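Local structure of short-chain-enoyl-CoA hydratase (Clostridium acetobutylicum, 5Z7R) at residues E94-V100 with K211-R216; S125-G131 with N167-A173; M1-V6 with T32-Y38. The protein catalyses the reversible hydration of crotonyl-CoA, accepting hexenoyl-CoA but not higher analogues, and works in butanoate metabolism. All coordinates share one frame; numbering follows the deposited sequence.

How the contacts relate
From the N terminus, contact 3 closes first. It lays residues 1-6, which lead into strand 6-11, against helix 30-45. Contact 1 opens later, at the end of helix 76-95, and closes only at helix 204-217, a loop of 110 residues. Contact 2 is nested inside that loop and closes a smaller one, joining strand 129-131 to strand 168-169 and the start of helix 170-175. Contact 3 stands in series with both, and no two contacts touch. Contacts 1 and 2 lie on opposite sides of the chain's centre, their own centres about 25 Å apart. Contact 3 ties down the N-terminal lead, contact 2 the edge of the small sheet, and contact 1 a C-terminal helix.

Contact 1: E94-V100 with K211-R216; sequences ELLEKPV and KQAINR
Lys211 sends its chain out straight from helix 204-217, with CG anti to the backbone N (chi1 -175°), and its tip reaches the carbonyls of the loop that follows helix 76-95. In this crotonase fold, the contact sets one of the C-terminal helices against the turn that leads from helix 76-95 into core strand 100-104. Leu96 is the first residue to leave the helix, and its O accepts from Lys211 NZ at 2.7 Å. The donor lies in the carbonyl plane. A second, weak bond runs from Lys211 NZ to Lys98 O at 3.3 Å. The ammonium also forms a salt bridge with Asp120, which in turn accepts from the backbone N of Val100. The buried charge therefore has both a carboxylate and backbone oxygens around it. One helical turn on, Asn215 points at the end of helix 76-95. Its ND2 makes a weak bond to Glu94 O at 3.3 Å, and Asn215 ND2 also donates to a water 2.8 Å away. Its OD1 is bonded to Lys159 of a neighbouring subunit, so the amide links the helix end to the assembly. The carboxylate of Glu94 turns instead to Arg148 and Arg91. Leu95 lies roughly perpendicular to Arg216. The Arg216 chain is bent at chi2 and chi3, and these bends turn the guanidinium back toward Leu95. Leu95 CD2 sits over one face of the Arg216 guanidinium, off its centre, 3.7 Å from Arg216 CZ. The water bound by Asn215 donates to Leu95 O at 3.2 Å.

Contact 2: S125-G131 with N167-A173; sequences SSNARFG and NIKADEA
Strands 129-131 and 168-169 run antiparallel, with Phe130 and Ile168 as the hydrogen-bonded pair and Arg129 and Lys169 as the non-hydrogen-bonded one. Phe130 N gives to Ile168 O at 2.9 Å, and Ile168 N returns a bond to Phe130 O. Past the pair the grip fades: Ala170 N makes only a weak bond to Ala128 O at 3.2 Å. Lys169 is the N-cap of helix 170-175, so the strand passes straight into the helix. This is the edge of the small second sheet of the crotonase fold. On the Phe130 face, Phe130 CB lies 4.1 Å from Ile168 CG1. The ring meets the helix, where Phe130 CD1 is 3.6 Å from Ala173 CB. Ala170 CB packs on the turn, 3.7 Å from Ser125 O. Asn167 OD1, buried 3.5 Å from Gly131 CA, has no hydrogen-bond partner in the model. On the other face, Arg129 and Lys169 run alongside each other in the same direction. Lys169 CG stands over one guanidinium face, and Lys169 CE is 3.5 Å from Arg129 NH1. The alkyl part of Lys169 thus packs on the guanidinium. Their charged ends, Arg129 NH1 and Lys169 NZ, are 4.2 Å apart and probably repel.

Contact 3: M1-V6 with T32-Y38; sequences MELNNV and TLKEMDY
Glu35 reaches from its helix into the bend of residues 1-6, and its OE1 takes two backbone N-H groups there. Asn5 N gives the straighter bond to Glu35 OE1, at 3.0 Å with an angle of 161°. It meets OE1 on the syn side, 19° out of the carboxylate plane. Asn4 N gives a weak bond to Glu35 OE1 at 2.9 Å, its angle only 122°. One buried carboxylate oxygen thus serves two successive amides of a segment that has no regular structure. The Glu35 chain is extended beyond CG, which carries the carboxylate away from the helix and up to those amides. Such a pair of donors would probably favour the ionised acid. Thr32, one turn earlier, faces Asn5, and its OG1 is hydrogen-bonded to Asn29. The backbone of Asn5 is also hydrogen-bonded to that of Asn20. These residues lead into strand 6-11, an outer strand of the main sheet in the crotonase fold. The contact lays them along helix 30-45. Apolar contacts flank the Glu35 bonds. Val6 CG2 lies 3.8 Å from Met36 CE, where the two side chains are roughly perpendicular. Leu3 CD2 touches Tyr38 CD1 at 3.8 Å. The Met1 side chain runs antiparallel to that of Tyr38. Met1 CB sits over one face of the Tyr38 ring as a CH-pi contact, 3.8 Å from its centroid. Met1 SD adds an oblique Met-aromatic contact at 4.7 Å from the Tyr38 centroid, and Met1 CE reaches on to Glu35 CG at 3.9 Å.

Contact 1: E94-V100 with K211-R216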
loop_
_atom_site.group_PDB
_atom_site.type_symbol
_atom_site.label_atom_id
_atom_site.label_comp_id
_atom_site.label_asym_id
_atom_site.label_seq_id
_atom_site.Cartn_x
_atom_site.Cartn_y
_atom_site.Cartn_z
ATOM N N GLU A 94 -0.976 20.482 -4.657
ATOM C CA GLU A 94 -1.940 19.362 -4.687
ATOM C C GLU A 94 -2.605 19.217 -3.350
ATOM O O GLU A 94 -3.816 18.989 -3.281
ATOM C CB GLU A 94 -1.205 18.078 -5.078
ATOM C CG GLU A 94 -2.032 16.820 -5.186
ATOM C CD GLU A 94 -1.227 15.764 -5.833
ATOM O OE1 GLU A 94 -1.512 15.478 -6.999
ATOM O OE2 GLU A 94 -0.220 15.297 -5.228
ATOM N N LEU A 95 -1.841 19.416 -2.270
ATOM C CA LEU A 95 -2.369 19.196 -0.910
ATOM C C LEU A 95 -2.999 20.431 -0.314
ATOM O O LEU A 95 -3.699 20.343 0.720
ATOM C CB LEU A 95 -1.237 18.719 0.026
ATOM C CG LEU A 95 -0.756 17.299 -0.253
ATOM C CD1 LEU A 95 0.556 16.984 0.455
ATOM C CD2 LEU A 95 -1.856 16.305 0.159
ATOM N N LEU A 96 -2.713 21.589 -0.919
ATOM C CA LEU A 96 -3.252 22.867 -0.440
ATOM C C LEU A 96 -4.692 22.723 -0.002
ATOM O O LEU A 96 -5.539 22.262 -0.762
ATOM C CB LEU A 96 -3.163 23.912 -1.566
ATOM C CG LEU A 96 -3.833 25.267 -1.332
ATOM C CD1 LEU A 96 -3.377 25.843 -0.002
ATOM C CD2 LEU A 96 -3.507 26.215 -2.476
ATOM N N GLU A 97 -4.993 23.159 1.202
ATOM C CA GLU A 97 -6.320 22.962 1.752
ATOM C C GLU A 97 -7.448 23.859 1.201
ATOM O O GLU A 97 -8.536 23.837 1.701
ATOM C CB GLU A 97 -6.239 23.044 3.279
ATOM C CG GLU A 97 -5.295 21.990 3.868
ATOM C CD GLU A 97 -5.829 21.341 5.139
ATOM O OE1 GLU A 97 -6.084 20.088 5.127
ATOM O OE2 GLU A 97 -5.980 22.099 6.140
ATOM N N LYS A 98 -7.208 24.611 0.150
ATOM C CA LYS A 98 -8.302 25.131 -0.671
ATOM C C LYS A 98 -8.245 24.452 -2.045
ATOM O O LYS A 98 -7.175 24.153 -2.533
ATOM C CB LYS A 98 -8.254 26.664 -0.861
ATOM C CG LYS A 98 -7.236 27.465 -0.048
ATOM C CD LYS A 98 -7.601 27.639 1.413
ATOM C CE LYS A 98 -6.611 28.570 2.111
ATOM N NZ LYS A 98 -7.159 29.180 3.360
ATOM N N PRO A 99 -9.393 24.252 -2.692
ATOM C CA PRO A 99 -9.462 23.682 -4.020
ATOM C C PRO A 99 -8.784 24.539 -5.048
ATOM O O PRO A 99 -8.911 25.759 -4.991
ATOM C CB PRO A 99 -10.935 23.685 -4.299
ATOM C CG PRO A 99 -11.538 23.488 -2.940
ATOM C CD PRO A 99 -10.729 24.393 -2.103
ATOM N N VAL A 100 -8.061 23.932 -5.987
ATOM C CA VAL A 100 -7.455 24.710 -7.017
ATOM C C VAL A 100 -7.780 24.190 -8.404
ATOM O O VAL A 100 -7.694 22.997 -8.674
ATOM C CB VAL A 100 -5.950 25.013 -6.766
ATOM C CG1 VAL A 100 -5.444 24.345 -5.507
ATOM C CG2 VAL A 100 -5.082 24.779 -7.975
ATOM N N LYS A 211 -11.424 17.587 0.569
ATOM C CA LYS A 211 -10.214 17.554 -0.244
ATOM C C LYS A 211 -9.199 16.591 0.387
ATOM O O LYS A 211 -8.585 15.812 -0.290
ATOM C CB LYS A 211 -9.556 18.927 -0.375
ATOM C CG LYS A 211 -8.382 18.860 -1.332
ATOM C CD LYS A 211 -7.794 20.207 -1.655
ATOM C CE LYS A 211 -6.487 19.982 -2.390
ATOM N NZ LYS A 211 -6.076 21.126 -3.197
ATOM N N GLN A 212 -9.078 16.654 1.697
ATOM C CA GLN A 212 -8.116 15.861 2.444
ATOM C C GLN A 212 -8.497 14.361 2.375
ATOM O O GLN A 212 -7.658 13.500 2.081
ATOM C CB GLN A 212 -8.053 16.382 3.894
ATOM C CG GLN A 212 -7.299 15.534 4.891
ATOM C CD GLN A 212 -5.802 15.747 4.833
ATOM O OE1 GLN A 212 -5.132 15.685 5.857
ATOM N NE2 GLN A 212 -5.278 16.030 3.656
ATOM N N ALA A 213 -9.755 14.049 2.622
ATOM C CA ALA A 213 -10.170 12.676 2.549
ATOM C C ALA A 213 -9.949 12.087 1.148
ATOM O O ALA A 213 -9.551 10.938 1.013
ATOM C CB ALA A 213 -11.610 12.544 3.004
ATOM N N ILE A 214 -10.155 12.866 0.103
ATOM C CA ILE A 214 -9.974 12.359 -1.253
ATOM C C ILE A 214 -8.495 12.149 -1.547
ATOM O O ILE A 214 -8.120 11.155 -2.166
ATOM C CB ILE A 214 -10.584 13.296 -2.303
ATOM C CG1 ILE A 214 -12.092 13.343 -2.124
ATOM C CG2 ILE A 214 -10.234 12.833 -3.709
ATOM C CD1 ILE A 214 -12.792 14.476 -2.876
ATOM N N ASN A 215 -7.647 13.070 -1.093
ATOM C CA ASN A 215 -6.219 12.968 -1.338
ATOM C C ASN A 215 -5.626 11.830 -0.558
ATOM O O ASN A 215 -4.863 11.048 -1.110
ATOM C CB ASN A 215 -5.459 14.261 -0.962
ATOM C CG ASN A 215 -5.518 15.315 -2.066
ATOM O OD1 ASN A 215 -5.568 14.984 -3.274
ATOM N ND2 ASN A 215 -5.451 16.589 -1.670
ATOM N N ARG A 216 -5.980 11.727 0.712
ATOM C CA ARG A 216 -5.280 10.784 1.594
ATOM C C ARG A 216 -5.872 9.365 1.483
ATOM O O ARG A 216 -5.128 8.374 1.341
ATOM C CB ARG A 216 -5.260 11.268 3.042
ATOM C CG ARG A 216 -5.055 12.773 3.193
ATOM C CD ARG A 216 -3.772 13.278 3.816
ATOM N NE ARG A 216 -2.551 13.209 3.045
ATOM C CZ ARG A 216 -1.508 14.041 3.124
ATOM N NH1 ARG A 216 -0.436 13.766 2.415
ATOM N NH2 ARG A 216 -1.521 15.156 3.816
HETATM O O HOH W 1 -5.239 17.513 0.930
#

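Contact 2: S125-G131 with N167-A173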
loop_
_atom_site.group_PDB
_atom_site.type_symbol
_atom_site.label_atom_id
_atom_site.label_comp_id
_atom_site.label_asym_id
_atom_site.label_seq_id
_atom_site.Cartn_x
_atom_site.Cartn_y
_atom_site.Cartn_z
ATOM N N SER A 125 -9.304 25.498 -22.585
ATOM C CA SER A 125 -9.881 26.195 -23.741
ATOM C C SER A 125 -9.540 25.441 -25.019
ATOM O O SER A 125 -8.504 24.782 -25.113
ATOM C CB SER A 125 -9.480 27.687 -23.819
ATOM O OG SER A 125 -8.081 27.884 -23.921
ATOM N N SER A 126 -10.431 25.522 -26.003
ATOM C CA SER A 126 -10.382 24.587 -27.134
ATOM C C SER A 126 -9.048 24.634 -27.868
ATOM O O SER A 126 -8.717 23.721 -28.606
ATOM C CB SER A 126 -11.575 24.806 -28.099
ATOM O OG SER A 126 -11.523 26.087 -28.724
ATOM N N ASN A 127 -8.302 25.716 -27.671
ATOM C CA ASN A 127 -6.939 25.861 -28.200
ATOM C C ASN A 127 -5.856 25.120 -27.411
ATOM O O ASN A 127 -4.793 24.868 -27.951
ATOM C CB ASN A 127 -6.555 27.345 -28.333
ATOM C CG ASN A 127 -6.375 28.049 -26.991
ATOM O OD1 ASN A 127 -5.341 28.690 -26.755
ATOM N ND2 ASN A 127 -7.367 27.950 -26.113
ATOM N N ALA A 128 -6.124 24.751 -26.158
ATOM C CA ALA A 128 -5.081 24.120 -25.336
ATOM C C ALA A 128 -4.513 22.876 -25.990
ATOM O O ALA A 128 -5.161 22.241 -26.803
ATOM C CB ALA A 128 -5.579 23.824 -23.929
ATOM N N ARG A 129 -3.251 22.596 -25.671
ATOM C CA ARG A 129 -2.587 21.329 -26.000
ATOM C C ARG A 129 -1.891 20.752 -24.764
ATOM O O ARG A 129 -1.425 21.494 -23.906
ATOM C CB ARG A 129 -1.550 21.534 -27.093
ATOM C CG ARG A 129 -2.114 22.150 -28.349
ATOM C CD ARG A 129 -1.181 21.883 -29.506
ATOM N NE ARG A 129 -1.881 21.929 -30.787
ATOM C CZ ARG A 129 -1.715 21.043 -31.765
ATOM N NH1 ARG A 129 -2.388 21.191 -32.895
ATOM N NH2 ARG A 129 -0.890 20.000 -31.620
ATOM N N PHE A 130 -1.817 19.429 -24.675
ATOM C CA PHE A 130 -1.187 18.767 -23.525
ATOM C C PHE A 130 -0.150 17.815 -24.034
ATOM O O PHE A 130 -0.274 17.293 -25.127
ATOM C CB PHE A 130 -2.193 18.003 -22.653
ATOM C CG PHE A 130 -3.205 18.873 -22.005
ATOM C CD1 PHE A 130 -4.281 19.359 -22.726
ATOM C CD2 PHE A 130 -3.084 19.232 -20.686
ATOM C CE1 PHE A 130 -5.221 20.170 -22.118
ATOM C CE2 PHE A 130 -4.020 20.047 -20.083
ATOM C CZ PHE A 130 -5.084 20.510 -20.786
ATOM N N GLY A 131 0.877 17.600 -23.224
ATOM C CA GLY A 131 1.988 16.745 -23.621
ATOM C C GLY A 131 3.121 16.694 -22.632
ATOM O O GLY A 131 3.158 17.464 -21.666
ATOM N N ASN A 167 1.998 15.548 -28.670
ATOM C CA ASN A 167 0.991 16.330 -27.960
ATOM C C ASN A 167 -0.400 15.923 -28.362
ATOM O O ASN A 167 -0.575 15.216 -29.326
ATOM C CB ASN A 167 1.157 17.835 -28.210
ATOM C CG ASN A 167 2.516 18.339 -27.783
ATOM O OD1 ASN A 167 2.901 18.226 -26.609
ATOM N ND2 ASN A 167 3.263 18.879 -28.726
ATOM N N ILE A 168 -1.384 16.374 -27.600
ATOM C CA ILE A 168 -2.760 16.108 -27.916
ATOM C C ILE A 168 -3.531 17.400 -27.760
ATOM O O ILE A 168 -3.120 18.275 -26.992
ATOM C CB ILE A 168 -3.366 15.002 -27.024
ATOM C CG1 ILE A 168 -3.064 15.238 -25.547
ATOM C CG2 ILE A 168 -2.812 13.662 -27.442
ATOM C CD1 ILE A 168 -4.134 14.720 -24.586
ATOM N N LYS A 169 -4.645 17.508 -28.484
ATOM C CA LYS A 169 -5.487 18.693 -28.408
ATOM C C LYS A 169 -6.466 18.564 -27.283
ATOM O O LYS A 169 -6.715 17.478 -26.744
ATOM C CB LYS A 169 -6.271 18.907 -29.699
ATOM C CG LYS A 169 -5.459 19.154 -30.968
ATOM C CD LYS A 169 -6.362 19.797 -32.024
ATOM C CE LYS A 169 -5.642 20.096 -33.332
ATOM N NZ LYS A 169 -5.704 18.967 -34.308
ATOM N N ALA A 170 -7.078 19.686 -26.961
ATOM C CA ALA A 170 -7.979 19.754 -25.827
ATOM C C ALA A 170 -9.122 18.757 -25.902
ATOM O O ALA A 170 -9.662 18.364 -24.848
ATOM C CB ALA A 170 -8.529 21.158 -25.689
ATOM N N ASP A 171 -9.488 18.363 -27.129
ATOM C CA ASP A 171 -10.604 17.417 -27.337
ATOM C C ASP A 171 -10.207 15.981 -26.957
ATOM O O ASP A 171 -10.980 15.296 -26.310
ATOM C CB ASP A 171 -11.230 17.504 -28.762
ATOM C CG ASP A 171 -10.219 17.329 -29.882
ATOM O OD1 ASP A 171 -9.021 17.231 -29.603
ATOM O OD2 ASP A 171 -10.618 17.290 -31.061
ATOM N N GLU A 172 -9.003 15.559 -27.353
ATOM C CA GLU A 172 -8.420 14.312 -26.865
ATOM C C GLU A 172 -8.284 14.373 -25.362
ATOM O O GLU A 172 -8.524 13.388 -24.657
ATOM C CB GLU A 172 -7.012 14.060 -27.437
ATOM C CG GLU A 172 -6.856 12.894 -28.411
ATOM C CD GLU A 172 -7.271 11.518 -27.868
ATOM O OE1 GLU A 172 -6.511 10.540 -28.039
ATOM O OE2 GLU A 172 -8.370 11.398 -27.298
ATOM N N ALA A 173 -7.877 15.536 -24.871
ATOM C CA ALA A 173 -7.641 15.664 -23.448
ATOM C C ALA A 173 -8.917 15.437 -22.653
ATOM O O ALA A 173 -8.871 14.809 -21.598
ATOM C CB ALA A 173 -7.014 16.999 -23.110
#

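Contact 3: M1-V6 with T32-Y38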
loop_
_atom_site.group_PDB
_atom_site.type_symbol
_atom_site.label_atom_id
_atom_site.label_comp_id
_atom_site.label_asym_id
_atom_site.label_seq_id
_atom_site.Cartn_x
_atom_site.Cartn_y
_atom_site.Cartn_z
ATOM N N MET A 1 8.650 38.741 0.050
ATOM C CA MET A 1 9.131 38.532 -1.349
ATOM C C MET A 1 8.272 39.338 -2.326
ATOM O O MET A 1 7.075 39.544 -2.095
ATOM C CB MET A 1 9.097 37.039 -1.716
ATOM C CG MET A 1 10.159 36.629 -2.717
ATOM S SD MET A 1 9.773 35.091 -3.564
ATOM C CE MET A 1 11.214 34.897 -4.627
ATOM N N GLU A 2 8.893 39.797 -3.409
ATOM C CA GLU A 2 8.200 40.580 -4.429
ATOM C C GLU A 2 8.323 39.815 -5.753
ATOM O O GLU A 2 9.368 39.237 -6.040
ATOM C CB GLU A 2 8.760 42.012 -4.479
ATOM C CG GLU A 2 8.086 42.939 -5.483
ATOM C CD GLU A 2 8.847 43.020 -6.798
ATOM O OE1 GLU A 2 8.336 42.500 -7.816
ATOM O OE2 GLU A 2 9.966 43.584 -6.806
ATOM N N LEU A 3 7.245 39.808 -6.540
ATOM C CA LEU A 3 7.022 38.784 -7.573
ATOM C C LEU A 3 7.097 39.344 -8.967
ATOM O O LEU A 3 6.388 40.298 -9.256
ATOM C CB LEU A 3 5.618 38.206 -7.397
ATOM C CG LEU A 3 5.257 37.697 -6.009
ATOM C CD1 LEU A 3 3.780 37.351 -5.948
ATOM C CD2 LEU A 3 6.120 36.503 -5.675
ATOM N N ASN A 4 7.913 38.766 -9.845
ATOM C CA ASN A 4 7.891 39.226 -11.237
ATOM C C ASN A 4 7.802 38.131 -12.303
ATOM O O ASN A 4 8.077 38.371 -13.476
ATOM C CB ASN A 4 9.027 40.231 -11.507
ATOM C CG ASN A 4 10.397 39.684 -11.166
ATOM O OD1 ASN A 4 11.012 40.070 -10.167
ATOM N ND2 ASN A 4 10.891 38.792 -12.004
ATOM N N ASN A 5 7.389 36.931 -11.889
ATOM C CA ASN A 5 6.954 35.864 -12.816
ATOM C C ASN A 5 5.485 35.421 -12.566
ATOM O O ASN A 5 4.858 34.775 -13.419
ATOM C CB ASN A 5 7.914 34.654 -12.732
ATOM C CG ASN A 5 9.260 34.901 -13.404
ATOM O OD1 ASN A 5 9.426 35.839 -14.170
ATOM N ND2 ASN A 5 10.222 34.037 -13.130
ATOM N N VAL A 6 4.934 35.823 -11.422
ATOM C CA VAL A 6 3.641 35.354 -10.940
ATOM C C VAL A 6 2.788 36.456 -10.334
ATOM O O VAL A 6 3.190 37.086 -9.368
ATOM C CB VAL A 6 3.863 34.309 -9.832
ATOM C CG1 VAL A 6 2.530 33.722 -9.341
ATOM C CG2 VAL A 6 4.824 33.242 -10.349
ATOM N N THR A 32 10.585 31.035 -10.870
ATOM C CA THR A 32 9.134 30.864 -10.983
ATOM C C THR A 32 8.619 29.851 -9.954
ATOM O O THR A 32 7.659 30.129 -9.209
ATOM C CB THR A 32 8.735 30.427 -12.399
ATOM O OG1 THR A 32 9.373 31.264 -13.364
ATOM C CG2 THR A 32 7.258 30.529 -12.606
ATOM N N LEU A 33 9.278 28.702 -9.871
ATOM C CA LEU A 33 8.905 27.704 -8.881
ATOM C C LEU A 33 8.987 28.275 -7.480
ATOM O O LEU A 33 8.089 28.068 -6.634
ATOM C CB LEU A 33 9.798 26.497 -8.995
ATOM C CG LEU A 33 9.729 25.668 -10.281
ATOM C CD1 LEU A 33 10.864 24.662 -10.332
ATOM C CD2 LEU A 33 8.398 24.938 -10.415
ATOM N N LYS A 34 10.064 29.017 -7.235
ATOM C CA LYS A 34 10.274 29.653 -5.939
ATOM C C LYS A 34 9.140 30.622 -5.600
ATOM O O LYS A 34 8.555 30.559 -4.519
ATOM C CB LYS A 34 11.632 30.362 -5.928
ATOM C CG LYS A 34 12.829 29.418 -5.772
ATOM C CD LYS A 34 13.646 29.708 -4.516
ATOM C CE LYS A 34 14.456 31.001 -4.665
ATOM N NZ LYS A 34 14.885 31.575 -3.353
ATOM N N GLU A 35 8.812 31.503 -6.540
ATOM C CA GLU A 35 7.701 32.433 -6.347
ATOM C C GLU A 35 6.356 31.690 -6.155
ATOM O O GLU A 35 5.493 32.118 -5.373
ATOM C CB GLU A 35 7.639 33.403 -7.536
ATOM C CG GLU A 35 8.839 34.350 -7.637
ATOM C CD GLU A 35 8.819 35.271 -8.857
ATOM O OE1 GLU A 35 7.774 35.920 -9.133
ATOM O OE2 GLU A 35 9.873 35.362 -9.528
ATOM N N MET A 36 6.191 30.561 -6.848
ATOM C CA MET A 36 4.948 29.783 -6.772
ATOM C C MET A 36 4.764 29.276 -5.353
ATOM O O MET A 36 3.685 29.399 -4.745
ATOM C CB MET A 36 5.015 28.626 -7.750
ATOM C CG MET A 36 3.692 27.930 -8.028
ATOM S SD MET A 36 2.370 28.984 -8.664
ATOM C CE MET A 36 3.262 29.757 -9.985
ATOM N N ASP A 37 5.856 28.768 -4.808
ATOM C CA ASP A 37 5.867 28.252 -3.446
ATOM C C ASP A 37 5.538 29.355 -2.448
ATOM O O ASP A 37 4.745 29.171 -1.491
ATOM C CB ASP A 37 7.236 27.635 -3.154
ATOM C CG ASP A 37 7.248 26.825 -1.873
ATOM O OD1 ASP A 37 6.357 25.979 -1.670
ATOM O OD2 ASP A 37 8.136 27.058 -1.046
ATOM N N TYR A 38 6.101 30.531 -2.704
ATOM C CA TYR A 38 5.798 31.680 -1.889
ATOM C C TYR A 38 4.301 32.028 -1.998
ATOM O O TYR A 38 3.626 32.264 -0.951
ATOM C CB TYR A 38 6.729 32.864 -2.236
ATOM C CG TYR A 38 6.282 34.162 -1.602
ATOM C CD1 TYR A 38 5.372 34.991 -2.270
ATOM C CD2 TYR A 38 6.728 34.551 -0.329
ATOM C CE1 TYR A 38 4.920 36.166 -1.703
ATOM C CE2 TYR A 38 6.270 35.733 0.252
ATOM C CZ TYR A 38 5.367 36.541 -0.451
ATOM O OH TYR A 38 4.879 37.728 0.061
#